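Local coordinates for Lmo0135 protein (PDB 5ISU) that probably binds peptides outside the cell as the substrate-binding protein of an ABC transporter in Listeria monocytogenes, at residues Asn32-Ser37 and Asn101-Thr106; Asp94-Thr99 and Thr131-Thr136; Tyr281-Glu286 and Ala357-Gln362. One frame throughout, in Å; residues are numbered along the deposited sequence. Where two conformers were deposited one is given.

Contact 1 of 3, residues Asn32-Ser37 and Asn101-Thr106; sequences NPNYAS and NSILDT
N34 and I103 face each other where the turn formed by N32-S37 meets the last turn of helix 93-104, their CA atoms 6.7 Å apart. N34 CG stands anti to the carbonyl carbon (chi1 -76°), and this sends the amide across to the helix. There ND2 donates to S102 OG at 3.0 Å, with the serine oxygen close to the amide plane but the bond bent, with an N-H...O angle of 134°. S102 OG is itself hydrogen-bonded to T99 O, so the amide of N34 adds to a serine already tied back to its own helix. I103 lays its CG1 methylene against the amide group, 3.8 Å from N34 CG, the two side chains crossing at a slant. One water completes the junction: it accepts from N34 ND2 at 2.9 Å and donates to Y35 OH and to S102 O, bridging two side chains of the turn and a backbone carbonyl of the helix. Through these bonds N34 ND2 has two acceptors, which fixes the rotation of a buried amide. The turn is braced from within, since N32 O takes both Y35 N and A36 N, while N32 OD1 receives N34 N at 3.1 Å on a lone pair. That last bond makes an Asx turn, which here presents N34 to the C-terminal end of a helix in a family 5 solute-binding protein.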
ATOM      1  N   ASN A  32      -1.119  15.772   6.140  1.00 45.89           N
ATOM      2  CA  ASN A  32      -1.012  15.550   7.580  1.00 43.42           C
ATOM      3  C   ASN A  32      -1.035  14.029   7.775  1.00 41.49           C
ATOM      4  O   ASN A  32      -2.011  13.373   7.401  1.00 40.78           O
ATOM      5  CB  ASN A  32      -2.188  16.242   8.297  1.00 45.30           C
ATOM      6  CG  ASN A  32      -2.070  16.206   9.821  1.00 44.98           C
ATOM      7  OD1 ASN A  32      -1.856  15.156  10.428  1.00 44.72           O
ATOM      8  ND2 ASN A  32      -2.235  17.356  10.440  1.00 45.33           N
ATOM      9  N   PRO A  33       0.035  13.465   8.359  1.00 41.50           N
ATOM     10  CA  PRO A  33       0.144  12.008   8.514  1.00 40.07           C
ATOM     11  C   PRO A  33      -0.936  11.322   9.327  1.00 42.10           C
ATOM     12  O   PRO A  33      -1.057  10.101   9.259  1.00 43.24           O
ATOM     13  CB  PRO A  33       1.508  11.825   9.172  1.00 37.96           C
ATOM     14  CG  PRO A  33       1.801  13.108   9.821  1.00 38.49           C
ATOM     15  CD  PRO A  33       1.203  14.156   8.942  1.00 40.45           C
ATOM     16  N   ASN A  34      -1.681  12.076  10.123  1.00 44.46           N
ATOM     17  CA  ASN A  34      -2.801  11.487  10.870  1.00 46.15           C
ATOM     18  C   ASN A  34      -3.967  11.139   9.926  1.00 46.41           C
ATOM     19  O   ASN A  34      -4.843  10.386  10.302  1.00 49.82           O
ATOM     20  CB  ASN A  34      -3.313  12.447  11.972  1.00 48.16           C
ATOM     21  CG  ASN A  34      -2.405  12.508  13.190  1.00 46.92           C
ATOM     22  OD1 ASN A  34      -1.296  12.006  13.184  1.00 49.81           O
ATOM     23  ND2 ASN A  34      -2.896  13.127  14.254  1.00 48.07           N
ATOM     24  N   TYR A  35      -3.966  11.681   8.705  1.00 46.54           N
ATOM     25  CA  TYR A  35      -5.068  11.447   7.761  1.00 47.24           C
ATOM     26  C   TYR A  35      -4.641  11.001   6.360  1.00 49.23           C
ATOM     27  O   TYR A  35      -5.435  10.394   5.652  1.00 49.50           O
ATOM     28  CB  TYR A  35      -5.923  12.724   7.659  1.00 49.59           C
ATOM     29  CG  TYR A  35      -6.391  13.201   9.022  1.00 50.13           C
ATOM     30  CD1 TYR A  35      -7.521  12.652   9.621  1.00 51.85           C
ATOM     31  CD2 TYR A  35      -5.669  14.161   9.732  1.00 48.95           C
ATOM     32  CE1 TYR A  35      -7.925  13.058  10.878  1.00 52.91           C
ATOM     33  CE2 TYR A  35      -6.064  14.576  10.983  1.00 49.49           C
ATOM     34  CZ  TYR A  35      -7.187  14.014  11.560  1.00 53.16           C
ATOM     35  OH  TYR A  35      -7.584  14.426  12.808  1.00 56.10           O
ATOM     36  N   ALA A  36      -3.395  11.274   5.957  1.00 47.76           N
ATOM     37  CA  ALA A  36      -2.964  10.938   4.591  1.00 47.64           C
ATOM     38  C   ALA A  36      -3.170   9.469   4.220  1.00 46.20           C
ATOM     39  O   ALA A  36      -2.704   8.596   4.928  1.00 45.48           O
ATOM     40  CB  ALA A  36      -1.506  11.324   4.379  1.00 46.82           C
ATOM     41  N   SER A  37      -3.881   9.220   3.115  1.00 46.38           N
ATOM     42  CA  SER A  37      -4.112   7.848   2.632  1.00 49.34           C
ATOM     43  C   SER A  37      -4.012   7.674   1.100  1.00 51.64           C
ATOM     44  O   SER A  37      -3.779   6.565   0.642  1.00 58.04           O
ATOM     45  CB  SER A  37      -5.463   7.300   3.150  1.00 51.02           C
ATOM     46  OG  SER A  37      -6.538   8.116   2.737  1.00 53.37           O
ATOM     47  N   ASN A 101      -2.090  10.685  21.197  1.00 48.45           N
ATOM     48  CA  ASN A 101      -3.321  11.152  21.870  1.00 52.15           C
ATOM     49  C   ASN A 101      -4.259  11.828  20.871  1.00 52.95           C
ATOM     50  O   ASN A 101      -5.483  11.715  21.001  1.00 54.22           O
ATOM     51  CB  ASN A 101      -3.009  12.090  23.047  1.00 52.92           C
ATOM     52  CG  ASN A 101      -2.301  11.379  24.203  1.00 53.97           C
ATOM     53  OD1 ASN A 101      -1.482  11.977  24.902  1.00 57.01           O
ATOM     54  ND2 ASN A 101      -2.605  10.109  24.399  1.00 53.78           N
ATOM     55  N   SER A 102      -3.697  12.499  19.865  1.00 50.01           N
ATOM     56  CA  SER A 102      -4.534  13.156  18.852  1.00 52.85           C
ATOM     57  C   SER A 102      -5.186  12.099  17.923  1.00 52.89           C
ATOM     58  O   SER A 102      -6.269  12.329  17.393  1.00 56.50           O
ATOM     59  CB  SER A 102      -3.758  14.220  18.059  1.00 51.75           C
ATOM     60  OG  SER A 102      -2.821  13.625  17.171  1.00 53.70           O
ATOM     61  N   ILE A 103      -4.543  10.943  17.755  1.00 52.11           N
ATOM     62  CA  ILE A 103      -5.121   9.839  16.949  1.00 52.02           C
ATOM     63  C   ILE A 103      -6.171   9.084  17.774  1.00 54.80           C
ATOM     64  O   ILE A 103      -7.212   8.655  17.245  1.00 54.36           O
ATOM     65  CB  ILE A 103      -4.038   8.846  16.463  1.00 50.79           C
ATOM     66  CG1 ILE A 103      -3.142   9.506  15.409  1.00 50.39           C
ATOM     67  CG2 ILE A 103      -4.670   7.601  15.840  1.00 51.37           C
ATOM     68  CD1 ILE A 103      -1.980   8.642  14.957  1.00 47.84           C
ATOM     69  N   LEU A 104      -5.879   8.893  19.061  1.00 55.49           N
ATOM     70  CA  LEU A 104      -6.810   8.205  19.958  1.00 59.25           C
ATOM     71  C   LEU A 104      -8.097   8.989  20.170  1.00 62.81           C
ATOM     72  O   LEU A 104      -9.152   8.408  20.393  1.00 66.93           O
ATOM     73  CB  LEU A 104      -6.156   7.927  21.323  1.00 59.87           C
ATOM     74  CG  LEU A 104      -5.124   6.796  21.391  1.00 59.03           C
ATOM     75  CD1 LEU A 104      -4.464   6.767  22.762  1.00 58.86           C
ATOM     76  CD2 LEU A 104      -5.772   5.448  21.075  1.00 60.43           C
ATOM     77  N   ASP A 105      -7.990  10.309  20.111  1.00 65.72           N
ATOM     78  CA  ASP A 105      -9.118  11.202  20.330  1.00 66.57           C
ATOM     79  C   ASP A 105     -10.153  10.978  19.219  1.00 65.27           C
ATOM     80  O   ASP A 105      -9.938  11.359  18.065  1.00 60.22           O
ATOM     81  CB  ASP A 105      -8.605  12.646  20.350  1.00 71.04           C
ATOM     82  CG  ASP A 105      -9.608  13.628  20.883  1.00 77.09           C
ATOM     83  OD1 ASP A 105     -10.678  13.203  21.355  1.00 85.39           O
ATOM     84  OD2 ASP A 105      -9.303  14.840  20.848  1.00 80.60           O
ATOM     85  N   THR A 106     -11.269  10.341  19.588  1.00 64.93           N
ATOM     86  CA  THR A 106     -12.342   9.991  18.652  1.00 64.70           C
ATOM     87  C   THR A 106     -12.911  11.171  17.861  1.00 65.69           C
ATOM     88  O   THR A 106     -13.270  10.996  16.692  1.00 66.13           O
ATOM     89  CB  THR A 106     -13.503   9.242  19.361  1.00 67.09           C
ATOM     90  OG1 THR A 106     -13.845   9.931  20.563  1.00 67.85           O
ATOM     91  CG2 THR A 106     -13.106   7.806  19.714  1.00 65.57           C
TER
HETATM   92  O   HOH W   1      -5.774  13.050  14.574  1.00 47.66           O

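Contact 2 of 3, residues Asp94-Thr99 and Thr131-Thr136; sequences DDVVFT and TTVKFT
Helix 93-104 packs against an antiparallel sheet, and V96 meeting V133 on strand 132-136 is one point of that helix-on-sheet layer within the family 5 solute-binding fold. The CA atoms of these two valines are 7.3 Å apart, and both CB atoms point across the interface. V96 CG1 does most of the touching: it lies 3.7 Å from V133 CG1 and 3.8 Å from V133 CG2. The second branch of V133 also reaches the stem of the helix residue, with CG2 3.8 Å from V96 CB. V96 holds CG1 anti to the backbone N (chi1 178°), and the same branch can therefore meet F135 as well, where F135 CZ approaches it obliquely at 4.2 Å. Two residues along the strand from V133, the ring of F135 is also packed edge-to-face with F144, while V125 of the adjoining strand 121-129 touches both V133 and F135. On the helix, T99 OG1 donates to D95 O at 2.8 Å from above the carbonyl plane, and T99 N reaches the same oxygen from the opposite face. The threonine hydroxyl thus turns back on the preceding turn, and D95 is bonded to W85 and K156. No hydrogen bond joins the two segments: branched aliphatic carbons and one aromatic ring meet by dispersion and by exclusion of water, and the D95 carboxylate and the T99 hydroxyl find their partners outside the strand.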
ATOM      1  N   ASP A  94       7.397  14.613  23.636  1.00 50.28           N
ATOM      2  CA  ASP A  94       6.103  15.290  23.801  1.00 51.66           C
ATOM      3  C   ASP A  94       5.302  15.355  22.492  1.00 50.26           C
ATOM      4  O   ASP A  94       4.078  15.355  22.523  1.00 49.99           O
ATOM      5  CB  ASP A  94       6.285  16.698  24.372  1.00 55.80           C
ATOM      6  CG  ASP A  94       6.703  16.701  25.841  1.00 58.78           C
ATOM      7  OD1 ASP A  94       6.786  15.630  26.468  1.00 60.36           O
ATOM      8  OD2 ASP A  94       6.938  17.803  26.376  1.00 65.51           O
ATOM      9  N   ASP A  95       6.000  15.424  21.350  1.00 48.90           N
ATOM     10  CA  ASP A  95       5.343  15.435  20.042  1.00 47.06           C
ATOM     11  C   ASP A  95       4.791  14.033  19.728  1.00 46.85           C
ATOM     12  O   ASP A  95       3.676  13.889  19.216  1.00 47.66           O
ATOM     13  CB  ASP A  95       6.320  15.875  18.959  1.00 47.72           C
ATOM     14  CG  ASP A  95       6.734  17.318  19.104  1.00 49.94           C
ATOM     15  OD1 ASP A  95       5.836  18.192  19.072  1.00 48.68           O
ATOM     16  OD2 ASP A  95       7.962  17.576  19.198  1.00 50.69           O
ATOM     17  N   VAL A  96       5.568  13.004  20.056  1.00 44.45           N
ATOM     18  CA  VAL A  96       5.134  11.626  19.845  1.00 43.97           C
ATOM     19  C   VAL A  96       3.900  11.356  20.693  1.00 44.68           C
ATOM     20  O   VAL A  96       2.910  10.862  20.187  1.00 46.48           O
ATOM     21  CB  VAL A  96       6.246  10.614  20.189  1.00 44.53           C
ATOM     22  CG1 VAL A  96       5.750   9.184  19.997  1.00 44.15           C
ATOM     23  CG2 VAL A  96       7.489  10.881  19.329  1.00 45.09           C
ATOM     24  N   VAL A  97       3.964  11.711  21.976  1.00 45.89           N
ATOM     25  CA  VAL A  97       2.837  11.532  22.899  1.00 48.61           C
ATOM     26  C   VAL A  97       1.611  12.273  22.398  1.00 49.19           C
ATOM     27  O   VAL A  97       0.499  11.720  22.399  1.00 49.88           O
ATOM     28  CB  VAL A  97       3.169  12.043  24.317  1.00 49.22           C
ATOM     29  CG1 VAL A  97       1.941  11.992  25.232  1.00 51.53           C
ATOM     30  CG2 VAL A  97       4.308  11.241  24.927  1.00 49.87           C
ATOM     31  N   PHE A  98       1.813  13.527  21.997  1.00 48.09           N
ATOM     32  CA  PHE A  98       0.717  14.332  21.489  1.00 47.94           C
ATOM     33  C   PHE A  98       0.113  13.715  20.233  1.00 46.53           C
ATOM     34  O   PHE A  98      -1.106  13.708  20.070  1.00 46.74           O
ATOM     35  CB  PHE A  98       1.154  15.783  21.201  1.00 47.72           C
ATOM     36  CG  PHE A  98       0.159  16.544  20.376  1.00 47.25           C
ATOM     37  CD1 PHE A  98      -0.951  17.117  20.968  1.00 50.94           C
ATOM     38  CD2 PHE A  98       0.305  16.632  19.002  1.00 46.35           C
ATOM     39  CE1 PHE A  98      -1.887  17.789  20.211  1.00 51.88           C
ATOM     40  CE2 PHE A  98      -0.629  17.297  18.227  1.00 47.39           C
ATOM     41  CZ  PHE A  98      -1.730  17.877  18.834  1.00 50.26           C
ATOM     42  N   THR A  99       0.954  13.201  19.349  1.00 45.99           N
ATOM     43  CA  THR A  99       0.436  12.612  18.109  1.00 46.45           C
ATOM     44  C   THR A  99      -0.467  11.401  18.388  1.00 46.91           C
ATOM     45  O   THR A  99      -1.561  11.300  17.824  1.00 45.88           O
ATOM     46  CB  THR A  99       1.542  12.220  17.113  1.00 45.12           C
ATOM     47  OG1 THR A  99       2.379  13.359  16.825  1.00 46.22           O
ATOM     48  CG2 THR A  99       0.914  11.735  15.817  1.00 45.23           C
ATOM     49  N   THR A 131      13.838  12.630  25.093  1.00 53.36           N
ATOM     50  CA  THR A 131      14.215  11.652  24.066  1.00 52.70           C
ATOM     51  C   THR A 131      13.751  10.209  24.353  1.00 52.17           C
ATOM     52  O   THR A 131      14.330   9.269  23.818  1.00 52.49           O
ATOM     53  CB  THR A 131      15.748  11.648  23.819  1.00 54.85           C
ATOM     54  OG1 THR A 131      16.440  11.112  24.951  1.00 59.32           O
ATOM     55  CG2 THR A 131      16.249  13.049  23.544  1.00 56.97           C
ATOM     56  N   THR A 132      12.698  10.032  25.150  1.00 53.26           N
ATOM     57  CA  THR A 132      12.217   8.685  25.490  1.00 53.08           C
ATOM     58  C   THR A 132      10.695   8.600  25.570  1.00 51.63           C
ATOM     59  O   THR A 132      10.076   9.253  26.399  1.00 54.93           O
ATOM     60  CB  THR A 132      12.809   8.194  26.839  1.00 57.04           C
ATOM     61  OG1 THR A 132      14.242   8.227  26.795  1.00 58.50           O
ATOM     62  CG2 THR A 132      12.334   6.750  27.180  1.00 57.45           C
ATOM     63  N   VAL A 133      10.111   7.763  24.723  1.00 50.71           N
ATOM     64  CA  VAL A 133       8.667   7.520  24.688  1.00 50.51           C
ATOM     65  C   VAL A 133       8.436   6.082  25.152  1.00 50.75           C
ATOM     66  O   VAL A 133       9.117   5.166  24.676  1.00 48.72           O
ATOM     67  CB  VAL A 133       8.112   7.631  23.251  1.00 50.44           C
ATOM     68  CG1 VAL A 133       6.597   7.601  23.259  1.00 50.90           C
ATOM     69  CG2 VAL A 133       8.589   8.908  22.578  1.00 51.80           C
ATOM     70  N   LYS A 134       7.496   5.883  26.081  1.00 52.95           N
ATOM     71  CA  LYS A 134       7.169   4.544  26.601  1.00 54.57           C
ATOM     72  C   LYS A 134       5.709   4.245  26.289  1.00 54.56           C
ATOM     73  O   LYS A 134       4.823   5.000  26.705  1.00 54.18           O
ATOM     74  CB  LYS A 134       7.362   4.475  28.115  1.00 57.81           C
ATOM     75  CG  LYS A 134       7.126   3.089  28.699  1.00 60.89           C
ATOM     76  CD  LYS A 134       6.643   3.117  30.142  1.00 65.23           C
ATOM     77  CE  LYS A 134       7.670   3.680  31.100  1.00 68.30           C
ATOM     78  NZ  LYS A 134       7.134   3.714  32.489  1.00 72.43           N
ATOM     79  N   PHE A 135       5.466   3.159  25.553  1.00 52.41           N
ATOM     80  CA  PHE A 135       4.120   2.718  25.224  1.00 52.35           C
ATOM     81  C   PHE A 135       3.819   1.507  26.094  1.00 54.57           C
ATOM     82  O   PHE A 135       4.641   0.595  26.186  1.00 57.36           O
ATOM     83  CB  PHE A 135       3.997   2.231  23.770  1.00 51.48           C
ATOM     84  CG  PHE A 135       4.215   3.286  22.713  1.00 47.81           C
ATOM     85  CD1 PHE A 135       5.476   3.514  22.198  1.00 47.67           C
ATOM     86  CD2 PHE A 135       3.143   3.978  22.179  1.00 47.71           C
ATOM     87  CE1 PHE A 135       5.680   4.448  21.189  1.00 47.29           C
ATOM     88  CE2 PHE A 135       3.331   4.918  21.177  1.00 49.15           C
ATOM     89  CZ  PHE A 135       4.604   5.157  20.680  1.00 48.37           C
ATOM     90  N   THR A 136       2.644   1.494  26.704  0.50 55.90           N
ATOM     91  CA  THR A 136       2.217   0.386  27.542  0.50 58.65           C
ATOM     92  C   THR A 136       0.894  -0.147  26.993  0.50 58.92           C
ATOM     93  O   THR A 136      -0.128   0.541  27.041  0.50 59.12           O
ATOM     94  CB  THR A 136       2.080   0.816  29.010  0.50 61.15           C
ATOM     95  OG1 THR A 136       1.440   2.096  29.073  0.50 62.18           O
ATOM     96  CG2 THR A 136       3.455   0.934  29.663  0.50 61.48           C
TER

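Contact 3 of 3, residues Tyr281-Glu286 and Ala357-Gln362; sequences YALDRE and ALYLQQ
L283 carries the apolar packing, reaching L360 and Y359 of helix 351-365 from the loop between helices 273-281 and 285-292. Its CD2 is 3.4 Å from L360 CD2, closer than carbons usually sit, and L283 CD1 follows at 3.6 Å from the same methyl, so one branch of L360 meets both ends of the leucine fork. On the aromatic side L283 CD2 approaches Y359 CE2 at 3.8 Å, obliquely to the ring. Polar contact is slighter. An extended first torsion (chi1 179°) carries the Y359 phenol out to the loop, where D284 N donates to Y359 OH in a weak bond of 3.2 Å and 133°, coming in near the ring plane. The hydroxyl has a stronger partner in E287, and D284 OD1 accepts from the backbone N of E287, so the same residue is engaged by both ends of this junction. Nearby, Y463 of strand 462-475 and Y364 of helix 351-365 also touch L283. The aspartate is an N-cap: D284 precedes helix 285-292 and caps its first turn, with Y359 of helix 351-365 packed beside it.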
ATOM      1  N   TYR A 281      -7.883 -23.597 -11.915  1.00 44.91           N
ATOM      2  CA  TYR A 281      -7.185 -24.547 -12.792  1.00 48.14           C
ATOM      3  C   TYR A 281      -7.254 -24.207 -14.279  1.00 50.13           C
ATOM      4  O   TYR A 281      -6.449 -24.701 -15.055  1.00 51.78           O
ATOM      5  CB  TYR A 281      -7.736 -25.967 -12.619  1.00 50.47           C
ATOM      6  CG  TYR A 281      -7.210 -26.727 -11.429  1.00 50.93           C
ATOM      7  CD1 TYR A 281      -5.871 -27.118 -11.376  1.00 50.50           C
ATOM      8  CD2 TYR A 281      -8.062 -27.160 -10.412  1.00 53.62           C
ATOM      9  CE1 TYR A 281      -5.381 -27.853 -10.305  1.00 52.27           C
ATOM     10  CE2 TYR A 281      -7.581 -27.914  -9.347  1.00 53.85           C
ATOM     11  CZ  TYR A 281      -6.242 -28.253  -9.301  1.00 52.63           C
ATOM     12  OH  TYR A 281      -5.766 -28.985  -8.245  1.00 55.75           O
ATOM     13  N   ALA A 282      -8.234 -23.413 -14.692  1.00 51.08           N
ATOM     14  CA  ALA A 282      -8.336 -23.033 -16.098  1.00 53.32           C
ATOM     15  C   ALA A 282      -7.320 -21.951 -16.496  1.00 52.55           C
ATOM     16  O   ALA A 282      -7.133 -21.691 -17.684  1.00 52.55           O
ATOM     17  CB  ALA A 282      -9.749 -22.544 -16.405  1.00 54.32           C
ATOM     18  N   LEU A 283      -6.651 -21.356 -15.507  1.00 49.26           N
ATOM     19  CA  LEU A 283      -5.762 -20.227 -15.744  1.00 47.96           C
ATOM     20  C   LEU A 283      -4.277 -20.528 -15.599  1.00 45.26           C
ATOM     21  O   LEU A 283      -3.892 -21.488 -14.934  1.00 45.54           O
ATOM     22  CB  LEU A 283      -6.128 -19.112 -14.759  1.00 46.00           C
ATOM     23  CG  LEU A 283      -7.604 -18.703 -14.689  1.00 47.63           C
ATOM     24  CD1 LEU A 283      -7.838 -17.702 -13.570  1.00 45.63           C
ATOM     25  CD2 LEU A 283      -8.082 -18.133 -16.015  1.00 49.30           C
ATOM     26  N   ASP A 284      -3.461 -19.682 -16.238  1.00 45.76           N
ATOM     27  CA  ASP A 284      -1.984 -19.757 -16.174  1.00 46.70           C
ATOM     28  C   ASP A 284      -1.406 -18.368 -15.959  1.00 45.37           C
ATOM     29  O   ASP A 284      -1.513 -17.489 -16.820  1.00 47.57           O
ATOM     30  CB  ASP A 284      -1.364 -20.372 -17.422  1.00 48.97           C
ATOM     31  CG  ASP A 284       0.163 -20.309 -17.400  1.00 51.97           C
ATOM     32  OD1 ASP A 284       0.738 -19.214 -17.589  1.00 52.27           O
ATOM     33  OD2 ASP A 284       0.794 -21.360 -17.189  1.00 56.97           O
ATOM     34  N   ARG A 285      -0.742 -18.204 -14.831  1.00 41.77           N
ATOM     35  CA  ARG A 285      -0.188 -16.920 -14.442  1.00 41.62           C
ATOM     36  C   ARG A 285       0.781 -16.240 -15.406  1.00 41.38           C
ATOM     37  O   ARG A 285       0.647 -15.046 -15.615  1.00 38.68           O
ATOM     38  CB  ARG A 285       0.449 -17.043 -13.059  1.00 42.14           C
ATOM     39  CG  ARG A 285      -0.602 -17.204 -11.978  1.00 41.17           C
ATOM     40  CD  ARG A 285      -0.009 -17.407 -10.613  1.00 39.18           C
ATOM     41  NE  ARG A 285      -1.076 -17.469  -9.610  1.00 40.33           N
ATOM     42  CZ  ARG A 285      -1.722 -18.583  -9.234  1.00 41.88           C
ATOM     43  NH1 ARG A 285      -2.679 -18.518  -8.312  1.00 40.56           N
ATOM     44  NH2 ARG A 285      -1.429 -19.764  -9.764  1.00 42.59           N
ATOM     45  N   GLU A 286       1.751 -16.969 -15.969  1.00 42.91           N
ATOM     46  CA  GLU A 286       2.705 -16.345 -16.919  1.00 45.69           C
ATOM     47  C   GLU A 286       1.977 -15.777 -18.129  1.00 46.33           C
ATOM     48  O   GLU A 286       2.364 -14.740 -18.645  1.00 45.98           O
ATOM     49  CB  GLU A 286       3.819 -17.295 -17.356  1.00 46.45           C
ATOM     50  CG  GLU A 286       4.747 -17.666 -16.210  1.00 49.90           C
ATOM     51  CD  GLU A 286       6.088 -18.269 -16.643  1.00 55.10           C
ATOM     52  OE1 GLU A 286       6.830 -18.685 -15.730  1.00 57.19           O
ATOM     53  OE2 GLU A 286       6.415 -18.315 -17.865  1.00 57.19           O
ATOM     54  N   ALA A 357      -9.404  -9.689 -18.040  1.00 52.47           N
ATOM     55  CA  ALA A 357     -10.797 -10.101 -18.228  1.00 55.19           C
ATOM     56  C   ALA A 357     -10.969 -10.969 -19.468  1.00 56.20           C
ATOM     57  O   ALA A 357     -11.552 -12.043 -19.393  1.00 58.63           O
ATOM     58  CB  ALA A 357     -11.708  -8.886 -18.305  1.00 58.83           C
ATOM     59  N   LEU A 358     -10.438 -10.525 -20.597  1.00 57.41           N
ATOM     60  CA  LEU A 358     -10.559 -11.300 -21.842  1.00 59.37           C
ATOM     61  C   LEU A 358      -9.886 -12.646 -21.717  1.00 57.76           C
ATOM     62  O   LEU A 358     -10.379 -13.637 -22.254  1.00 57.72           O
ATOM     63  CB  LEU A 358      -9.990 -10.533 -23.037  1.00 61.83           C
ATOM     64  CG  LEU A 358     -10.846  -9.364 -23.534  1.00 64.41           C
ATOM     65  CD1 LEU A 358     -10.056  -8.459 -24.472  1.00 65.80           C
ATOM     66  CD2 LEU A 358     -12.116  -9.882 -24.209  1.00 67.30           C
ATOM     67  N   TYR A 359      -8.762 -12.685 -21.003  1.00 55.57           N
ATOM     68  CA  TYR A 359      -8.069 -13.944 -20.798  1.00 51.99           C
ATOM     69  C   TYR A 359      -8.966 -14.909 -19.997  1.00 53.28           C
ATOM     70  O   TYR A 359      -9.082 -16.078 -20.337  1.00 54.80           O
ATOM     71  CB  TYR A 359      -6.717 -13.722 -20.125  1.00 49.44           C
ATOM     72  CG  TYR A 359      -5.991 -15.007 -19.888  1.00 47.63           C
ATOM     73  CD1 TYR A 359      -5.165 -15.564 -20.863  1.00 48.71           C
ATOM     74  CD2 TYR A 359      -6.144 -15.685 -18.699  1.00 47.24           C
ATOM     75  CE1 TYR A 359      -4.513 -16.764 -20.637  1.00 48.07           C
ATOM     76  CE2 TYR A 359      -5.494 -16.877 -18.469  1.00 47.61           C
ATOM     77  CZ  TYR A 359      -4.685 -17.403 -19.429  1.00 46.63           C
ATOM     78  OH  TYR A 359      -4.081 -18.591 -19.153  1.00 53.52           O
ATOM     79  N   LEU A 360      -9.610 -14.420 -18.944  1.00 54.92           N
ATOM     80  CA  LEU A 360     -10.523 -15.268 -18.158  1.00 55.75           C
ATOM     81  C   LEU A 360     -11.687 -15.761 -19.034  1.00 55.81           C
ATOM     82  O   LEU A 360     -12.042 -16.941 -19.023  1.00 55.67           O
ATOM     83  CB  LEU A 360     -11.077 -14.520 -16.942  1.00 54.67           C
ATOM     84  CG  LEU A 360     -10.105 -13.903 -15.934  1.00 53.67           C
ATOM     85  CD1 LEU A 360     -10.884 -13.295 -14.770  1.00 55.46           C
ATOM     86  CD2 LEU A 360      -9.114 -14.912 -15.414  1.00 51.80           C
ATOM     87  N   GLN A 361     -12.258 -14.849 -19.807  1.00 59.72           N
ATOM     88  CA  GLN A 361     -13.366 -15.178 -20.720  1.00 62.95           C
ATOM     89  C   GLN A 361     -12.950 -16.282 -21.680  1.00 63.27           C
ATOM     90  O   GLN A 361     -13.663 -17.281 -21.853  1.00 65.49           O
ATOM     91  CB  GLN A 361     -13.774 -13.949 -21.525  1.00 65.27           C
ATOM     92  CG  GLN A 361     -14.999 -14.149 -22.401  1.00 68.43           C
ATOM     93  CD  GLN A 361     -15.284 -12.946 -23.266  1.00 71.60           C
ATOM     94  OE1 GLN A 361     -14.373 -12.334 -23.830  1.00 72.57           O
ATOM     95  NE2 GLN A 361     -16.557 -12.616 -23.408  1.00 76.64           N
ATOM     96  N   GLN A 362     -11.794 -16.078 -22.298  1.00 62.48           N
ATOM     97  CA  GLN A 362     -11.193 -17.027 -23.226  1.00 62.53           C
ATOM     98  C   GLN A 362     -10.991 -18.383 -22.548  1.00 62.98           C
ATOM     99  O   GLN A 362     -11.413 -19.412 -23.079  1.00 64.66           O
ATOM    100  CB  GLN A 362      -9.833 -16.482 -23.678  1.00 64.43           C
ATOM    101  CG  GLN A 362      -9.094 -17.290 -24.740  1.00 68.94           C
ATOM    102  CD  GLN A 362      -7.609 -16.940 -24.792  1.00 67.41           C
ATOM    103  OE1 GLN A 362      -6.885 -17.090 -23.798  1.00 67.20           O
ATOM    104  NE2 GLN A 362      -7.143 -16.507 -25.948  1.00 68.18           N
TER

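How the contacts relate
From the N terminus, contact 1 ties the turn before helix 39-48 to the end of helix 93-104, closing a loop of 63 residues. Contact 2 opens inside that span, earlier on the same helix, and closes beyond it on strand 132-136; the two therefore cross, and they touch where N34 OD1 lies 3.4 Å from T99 CG2. Helix 93-104 is thus held between the turn at 32-37 and the five-stranded antiparallel sheet. Contact 3 follows in series, joining the loop that leads into helix 285-292 to helix 351-365 across 70 residues. Its centre is about 42 Å from that of contact 1 and 51 Å from that of contact 2, on the opposite side of the chain's centre.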